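Local coordinates for fructose-bisphosphate aldolase (Plasmodium falciparum, PDB 4TR9), which belongs to the class I aldolase family, adopts the TIM-barrel fold and here carries the ligand 38D in a pocket lined by barrel strands, at residues F150-T155 with V191-P196; A234-N239 with P273-L278. All blocks are in the same frame, centred on the assembly; numbering follows the deposited sequence.

Interaction 1: residues F150-T155 with V191-P196; sequences FAKWRT and VPIVEP. With 38D (N'-[(E)-(2,4-dichlorophenyl)methylidene]-3,4-dihydroxybenzohydrazide), chain K.
Strands 150-157 and 191-198 run side by side in parallel, their short axes approaching to 4.6 Å at 25°. The packing is tightest at the N-terminal end. Ala151 N donates to Val191 O at 2.8 Å, and Ile193 N returns a bond to Ala151 O; both donors lie above the carbonyl planes. Phe150 CG occupies the crowded position between backbone N and carbonyl carbon (chi1 70°), which lays the ring alongside Ile193, with CD1 3.6 Å from Ile193 CD1. In the middle the pairing slackens, for Trp153 N stays 3.6 Å from Ile193 O. It recovers at Thr155 N, which bonds to Glu195 O nearly along the C=O axis. On the other face of the sheet Trp153 stacks on Tyr181 of helix 168-187.

Looser contacts mark the polar end beside 38D. Glu195 is extended, reaching obliquely across Lys152 and Arg154; its OE1 lies 3.6 Å from Lys152 NZ, and its OE2 sits at the guanidinium edge, 3.8 Å from Arg154 NE. Both salt bridges are long; stronger partners are Glu197 for Arg154 and Asp40 for Lys152. Lys152 NZ approaches 38D O07 to 3.0 Å, while O03 gives Glu195 OE2 a weak hydrogen bond. Glu195 OE1, buried without a hydrogen bond, relies on long ion pairs with Lys152 and, weakly, Lys237; these would tend to stabilise its charge, whereas nearby Glu197 would probably raise its pKa, so the balance is uncertain.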
loop_
_atom_site.group_PDB
_atom_site.type_symbol
_atom_site.label_atom_id
_atom_site.label_comp_id
_atom_site.label_asym_id
_atom_site.label_seq_id
_atom_site.Cartn_x
_atom_site.Cartn_y
_atom_site.Cartn_z
ATOM N N PHE A 150 -21.288 11.097 20.037
ATOM C CA PHE A 150 -20.048 10.448 19.626
ATOM C C PHE A 150 -20.165 8.931 19.749
ATOM O O PHE A 150 -20.952 8.423 20.546
ATOM C CB PHE A 150 -18.857 10.977 20.441
ATOM C CG PHE A 150 -18.848 10.549 21.885
ATOM C CD1 PHE A 150 -18.131 9.434 22.287
ATOM C CD2 PHE A 150 -19.526 11.284 22.845
ATOM C CE1 PHE A 150 -18.107 9.045 23.615
ATOM C CE2 PHE A 150 -19.504 10.901 24.176
ATOM C CZ PHE A 150 -18.793 9.780 24.560
ATOM N N ALA A 151 -19.387 8.212 18.944
ATOM C CA ALA A 151 -19.477 6.756 18.899
ATOM C C ALA A 151 -18.144 6.090 19.222
ATOM O O ALA A 151 -17.109 6.753 19.299
ATOM C CB ALA A 151 -19.973 6.305 17.533
ATOM N N LYS A 152 -18.176 4.774 19.408
ATOM C CA LYS A 152 -16.971 4.016 19.732
ATOM C C LYS A 152 -16.939 2.678 18.990
ATOM O O LYS A 152 -17.981 2.101 18.685
ATOM C CB LYS A 152 -16.876 3.786 21.239
ATOM C CG LYS A 152 -15.457 3.583 21.742
ATOM C CD LYS A 152 -15.409 2.505 22.803
ATOM C CE LYS A 152 -15.916 1.190 22.242
ATOM N NZ LYS A 152 -15.862 0.101 23.247
ATOM N N TRP A 153 -15.732 2.190 18.720
ATOM C CA TRP A 153 -15.528 0.994 17.909
ATOM C C TRP A 153 -14.212 0.343 18.313
ATOM O O TRP A 153 -13.136 0.846 17.989
ATOM C CB TRP A 153 -15.538 1.369 16.422
ATOM C CG TRP A 153 -15.215 0.282 15.421
ATOM C CD1 TRP A 153 -14.023 -0.366 15.264
ATOM C CD2 TRP A 153 -16.079 -0.219 14.392
ATOM N NE1 TRP A 153 -14.102 -1.261 14.224
ATOM C CE2 TRP A 153 -15.353 -1.189 13.670
ATOM C CE3 TRP A 153 -17.403 0.044 14.021
ATOM C CZ2 TRP A 153 -15.903 -1.892 12.597
ATOM C CZ3 TRP A 153 -17.947 -0.653 12.955
ATOM C CH2 TRP A 153 -17.199 -1.609 12.255
ATOM N N ARG A 154 -14.299 -0.772 19.031
ATOM C CA ARG A 154 -13.116 -1.406 19.606
ATOM C C ARG A 154 -12.546 -2.521 18.734
ATOM O O ARG A 154 -13.246 -3.467 18.377
ATOM C CB ARG A 154 -13.441 -1.960 20.994
ATOM C CG ARG A 154 -12.313 -2.758 21.628
ATOM C CD ARG A 154 -12.671 -3.171 23.046
ATOM N NE ARG A 154 -11.636 -3.990 23.668
ATOM C CZ ARG A 154 -11.661 -5.318 23.716
ATOM N NH1 ARG A 154 -10.676 -5.981 24.304
ATOM N NH2 ARG A 154 -12.672 -5.984 23.173
ATOM N N THR A 155 -11.265 -2.401 18.402
ATOM C CA THR A 155 -10.553 -3.444 17.676
ATOM C C THR A 155 -9.410 -3.964 18.540
ATOM O O THR A 155 -8.871 -3.232 19.370
ATOM C CB THR A 155 -10.004 -2.934 16.332
ATOM O OG1 THR A 155 -10.930 -2.006 15.755
ATOM C CG2 THR A 155 -9.788 -4.092 15.370
ATOM N N VAL A 191 -18.964 11.899 16.418
ATOM C CA VAL A 191 -17.517 11.870 16.598
ATOM C C VAL A 191 -17.034 10.447 16.850
ATOM O O VAL A 191 -17.406 9.826 17.844
ATOM C CB VAL A 191 -17.069 12.774 17.763
ATOM C CG1 VAL A 191 -15.596 12.555 18.071
ATOM C CG2 VAL A 191 -17.342 14.233 17.435
ATOM N N PRO A 192 -16.203 9.921 15.942
ATOM C CA PRO A 192 -15.718 8.547 16.077
ATOM C C PRO A 192 -14.532 8.419 17.028
ATOM O O PRO A 192 -13.540 9.136 16.885
ATOM C CB PRO A 192 -15.309 8.185 14.650
ATOM C CG PRO A 192 -14.892 9.484 14.049
ATOM C CD PRO A 192 -15.748 10.549 14.689
ATOM N N ILE A 193 -14.642 7.516 17.995
ATOM C CA ILE A 193 -13.512 7.184 18.850
ATOM C C ILE A 193 -12.807 5.953 18.293
ATOM O O ILE A 193 -13.308 4.832 18.400
ATOM C CB ILE A 193 -13.942 6.931 20.305
ATOM C CG1 ILE A 193 -14.521 8.207 20.917
ATOM C CG2 ILE A 193 -12.763 6.447 21.131
ATOM C CD1 ILE A 193 -14.817 8.093 22.395
ATOM N N VAL A 194 -11.650 6.174 17.681
ATOM C CA VAL A 194 -10.884 5.095 17.072
ATOM C C VAL A 194 -10.092 4.333 18.127
ATOM O O VAL A 194 -9.193 4.887 18.759
ATOM C CB VAL A 194 -9.925 5.631 15.995
ATOM C CG1 VAL A 194 -9.127 4.493 15.380
ATOM C CG2 VAL A 194 -10.702 6.385 14.928
ATOM N N GLU A 195 -10.430 3.061 18.315
ATOM C CA GLU A 195 -9.789 2.254 19.346
ATOM C C GLU A 195 -9.076 1.034 18.767
ATOM O O GLU A 195 -9.676 -0.032 18.620
ATOM C CB GLU A 195 -10.820 1.809 20.389
ATOM C CG GLU A 195 -10.231 1.026 21.555
ATOM C CD GLU A 195 -11.287 0.557 22.536
ATOM O OE1 GLU A 195 -12.457 0.972 22.394
ATOM O OE2 GLU A 195 -10.949 -0.227 23.448
ATOM N N PRO A 196 -7.792 1.195 18.419
ATOM C CA PRO A 196 -6.941 0.069 18.026
ATOM C C PRO A 196 -6.201 -0.510 19.229
ATOM O O PRO A 196 -4.985 -0.355 19.338
ATOM C CB PRO A 196 -5.968 0.706 17.035
ATOM C CG PRO A 196 -5.812 2.104 17.542
ATOM C CD PRO A 196 -7.126 2.489 18.189
HETATM N N12 38D K . -15.517 -7.398 25.949
HETATM C C13 38D K . -14.451 -7.909 26.765
HETATM C C15 38D K . -15.428 -10.174 26.396
HETATM C C17 38D K . -14.096 -12.165 26.403
HETATM C C20 38D K . -13.047 -10.041 26.769
HETATM C C01 38D K . -14.695 -3.160 25.915
HETATM C C02 38D K . -14.383 -1.801 25.963
HETATM O O03 38D K . -13.046 -1.354 25.901
HETATM C C04 38D K . -15.405 -0.869 26.076
HETATM C C05 38D K . -16.723 -1.286 26.138
HETATM C C06 38D K . -17.035 -2.633 26.090
HETATM O O07 38D K . -15.116 0.514 26.129
HETATM C C08 38D K . -16.024 -3.563 25.971
HETATM C C09 38D K . -16.408 -5.045 25.933
HETATM O O10 38D K . -17.590 -5.370 25.899
HETATM N N11 38D K . -15.346 -6.013 25.953
HETATM C C14 38D K . -14.295 -9.420 26.636
HETATM C C16 38D K . -15.332 -11.551 26.276
HETATM CL CL1 38D K . -14.004 -13.896 26.247
HETATM C C19 38D K . -12.954 -11.422 26.648
HETATM CL CL2 38D K . -11.597 -9.124 27.077
#

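Interaction 2: residues A234-N239 with P273-L278; sequences ALLKPN and PGVVFL
Val275 sends one bump, CG1, across the boundary between segments 234-239 and 273-278. Anti to the backbone N, this methyl fits into the corner formed by Pro238 CD, 3.5 Å away, and the Phe277 ring, over whose centre it sits 4.1 Å above the plane. The other branch, CG2, lies beside Leu236, touching CB at 4.0 Å as the two side chains point the same way. One strong backbone bond holds this region together: Val276 N donates to Leu236 O at 2.8 Å, nearly along the C=O axis. Val276 CG2, in the crowded position between N and carbonyl carbon, comes to 3.3 Å from Leu236 O.

At the N-terminal end Leu235 crosses Pro273 at about a right angle, its CD2 meeting the ring at CG and also resting on Gly274 O. At the far end Lys237 runs out fully extended, its CE 3.7 Å from Leu278 CB. Leu278 adopts the crowded first torsion (chi1 55°), which tucks CG and CD2 against the carbonyl of Pro238, the acceptor of a weak bond from Leu278 N. Strand 191-198 borders Leu236 and Lys237, and strand 303-308 borders Val275 and Val276. Such pairing of two short strands, with helix 253-267 on the chain between them, closes the parallel sheet into the TIM barrel, and there Lys237 carries its amino group into the 38D pocket.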
loop_
_atom_site.group_PDB
_atom_site.type_symbol
_atom_site.label_atom_id
_atom_site.label_comp_id
_atom_site.label_asym_id
_atom_site.label_seq_id
_atom_site.Cartn_x
_atom_site.Cartn_y
_atom_site.Cartn_z
ATOM N N ALA A 234 -12.218 13.768 15.387
ATOM C CA ALA A 234 -12.049 12.383 15.810
ATOM C C ALA A 234 -11.257 12.285 17.108
ATOM O O ALA A 234 -10.646 13.258 17.550
ATOM C CB ALA A 234 -11.370 11.577 14.712
ATOM N N LEU A 235 -11.280 11.103 17.716
ATOM C CA LEU A 235 -10.497 10.835 18.916
ATOM C C LEU A 235 -9.806 9.483 18.801
ATOM O O LEU A 235 -10.263 8.603 18.073
ATOM C CB LEU A 235 -11.380 10.873 20.166
ATOM C CG LEU A 235 -11.918 12.239 20.605
ATOM C CD1 LEU A 235 -12.809 12.093 21.829
ATOM C CD2 LEU A 235 -10.778 13.210 20.881
ATOM N N LEU A 236 -8.702 9.323 19.522
ATOM C CA LEU A 236 -7.955 8.073 19.508
ATOM C C LEU A 236 -8.002 7.401 20.874
ATOM O O LEU A 236 -7.749 8.039 21.896
ATOM C CB LEU A 236 -6.503 8.318 19.092
ATOM C CG LEU A 236 -5.582 7.098 19.016
ATOM C CD1 LEU A 236 -6.070 6.114 17.965
ATOM C CD2 LEU A 236 -4.149 7.525 18.733
ATOM N N LYS A 237 -8.326 6.113 20.889
ATOM C CA LYS A 237 -8.348 5.351 22.132
ATOM C C LYS A 237 -7.376 4.178 22.065
ATOM O O LYS A 237 -7.781 3.041 21.826
ATOM C CB LYS A 237 -9.764 4.854 22.438
ATOM C CG LYS A 237 -9.913 4.193 23.802
ATOM C CD LYS A 237 -11.360 3.830 24.090
ATOM C CE LYS A 237 -11.504 3.174 25.454
ATOM N NZ LYS A 237 -12.926 2.875 25.780
ATOM N N PRO A 238 -6.080 4.454 22.266
ATOM C CA PRO A 238 -5.057 3.412 22.227
ATOM C C PRO A 238 -4.715 2.902 23.618
ATOM O O PRO A 238 -5.222 3.422 24.613
ATOM C CB PRO A 238 -3.868 4.142 21.613
ATOM C CG PRO A 238 -3.987 5.523 22.197
ATOM C CD PRO A 238 -5.472 5.789 22.404
ATOM N N ASN A 239 -3.859 1.890 23.682
ATOM C CA ASN A 239 -3.349 1.408 24.954
ATOM C C ASN A 239 -2.072 2.147 25.323
ATOM O O ASN A 239 -1.341 2.605 24.447
ATOM C CB ASN A 239 -3.083 -0.095 24.893
ATOM C CG ASN A 239 -2.054 -0.461 23.843
ATOM O OD1 ASN A 239 -2.078 0.058 22.726
ATOM N ND2 ASN A 239 -1.134 -1.350 24.199
ATOM N N PRO A 273 -7.574 16.429 18.247
ATOM C CA PRO A 273 -7.753 17.282 19.427
ATOM C C PRO A 273 -7.299 16.618 20.724
ATOM O O PRO A 273 -6.905 17.317 21.658
ATOM C CB PRO A 273 -9.265 17.537 19.447
ATOM C CG PRO A 273 -9.850 16.384 18.717
ATOM C CD PRO A 273 -8.862 16.043 17.645
ATOM N N GLY A 274 -7.349 15.292 20.781
ATOM C CA GLY A 274 -6.946 14.587 21.983
ATOM C C GLY A 274 -6.842 13.081 21.844
ATOM O O GLY A 274 -7.216 12.502 20.824
ATOM N N VAL A 275 -6.321 12.447 22.890
ATOM C CA VAL A 275 -6.179 10.999 22.941
ATOM C C VAL A 275 -6.713 10.466 24.268
ATOM O O VAL A 275 -6.267 10.882 25.337
ATOM C CB VAL A 275 -4.710 10.570 22.765
ATOM C CG1 VAL A 275 -4.523 9.117 23.159
ATOM C CG2 VAL A 275 -4.251 10.811 21.335
ATOM N N VAL A 276 -7.674 9.551 24.194
ATOM C CA VAL A 276 -8.298 9.000 25.391
ATOM C C VAL A 276 -7.822 7.573 25.670
ATOM O O VAL A 276 -8.259 6.623 25.023
ATOM C CB VAL A 276 -9.838 9.023 25.276
ATOM C CG1 VAL A 276 -10.374 10.394 25.643
ATOM C CG2 VAL A 276 -10.281 8.640 23.869
ATOM N N PHE A 277 -6.924 7.430 26.639
ATOM C CA PHE A 277 -6.349 6.125 26.958
ATOM C C PHE A 277 -7.363 5.167 27.575
ATOM O O PHE A 277 -8.326 5.589 28.215
ATOM C CB PHE A 277 -5.158 6.286 27.907
ATOM C CG PHE A 277 -3.969 6.949 27.279
ATOM C CD1 PHE A 277 -3.155 6.250 26.404
ATOM C CD2 PHE A 277 -3.661 8.266 27.568
ATOM C CE1 PHE A 277 -2.058 6.855 25.824
ATOM C CE2 PHE A 277 -2.564 8.878 26.991
ATOM C CZ PHE A 277 -1.762 8.170 26.118
ATOM N N LEU A 278 -7.134 3.874 27.374
ATOM C CA LEU A 278 -7.957 2.843 27.989
ATOM C C LEU A 278 -7.203 2.205 29.152
ATOM O O LEU A 278 -5.991 2.001 29.077
ATOM C CB LEU A 278 -8.367 1.789 26.956
ATOM C CG LEU A 278 -7.270 1.084 26.151
ATOM C CD1 LEU A 278 -6.837 -0.216 26.816
ATOM C CD2 LEU A 278 -7.735 0.831 24.723
#

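Overall arrangement
Interactions 1 and 2 follow one another along the chain and around the barrel wall, with centres about 9 Å apart. Strand 191-198 is shared ground: Val194 N lies 2.8 Å from Leu235 O and Val194 O 2.6 Å from Lys237 N, both probable hydrogen bonds that seat segment 234-239 beside segment 191-196. Glu195 CG also packs 3.2 Å from Lys237 O. On the inner side the two contacts meet at 38D. Lys237 reaches the same 38D hydroxyl as Lys152 by a weak hydrogen bond, its side chain about 3 Å from the ligand between nearest atoms. Glu195 OE1 makes long ion pairs with both lysines, the one with Lys237 weak. Leu278 packs its CD2 methyl against the Glu195 carboxylate.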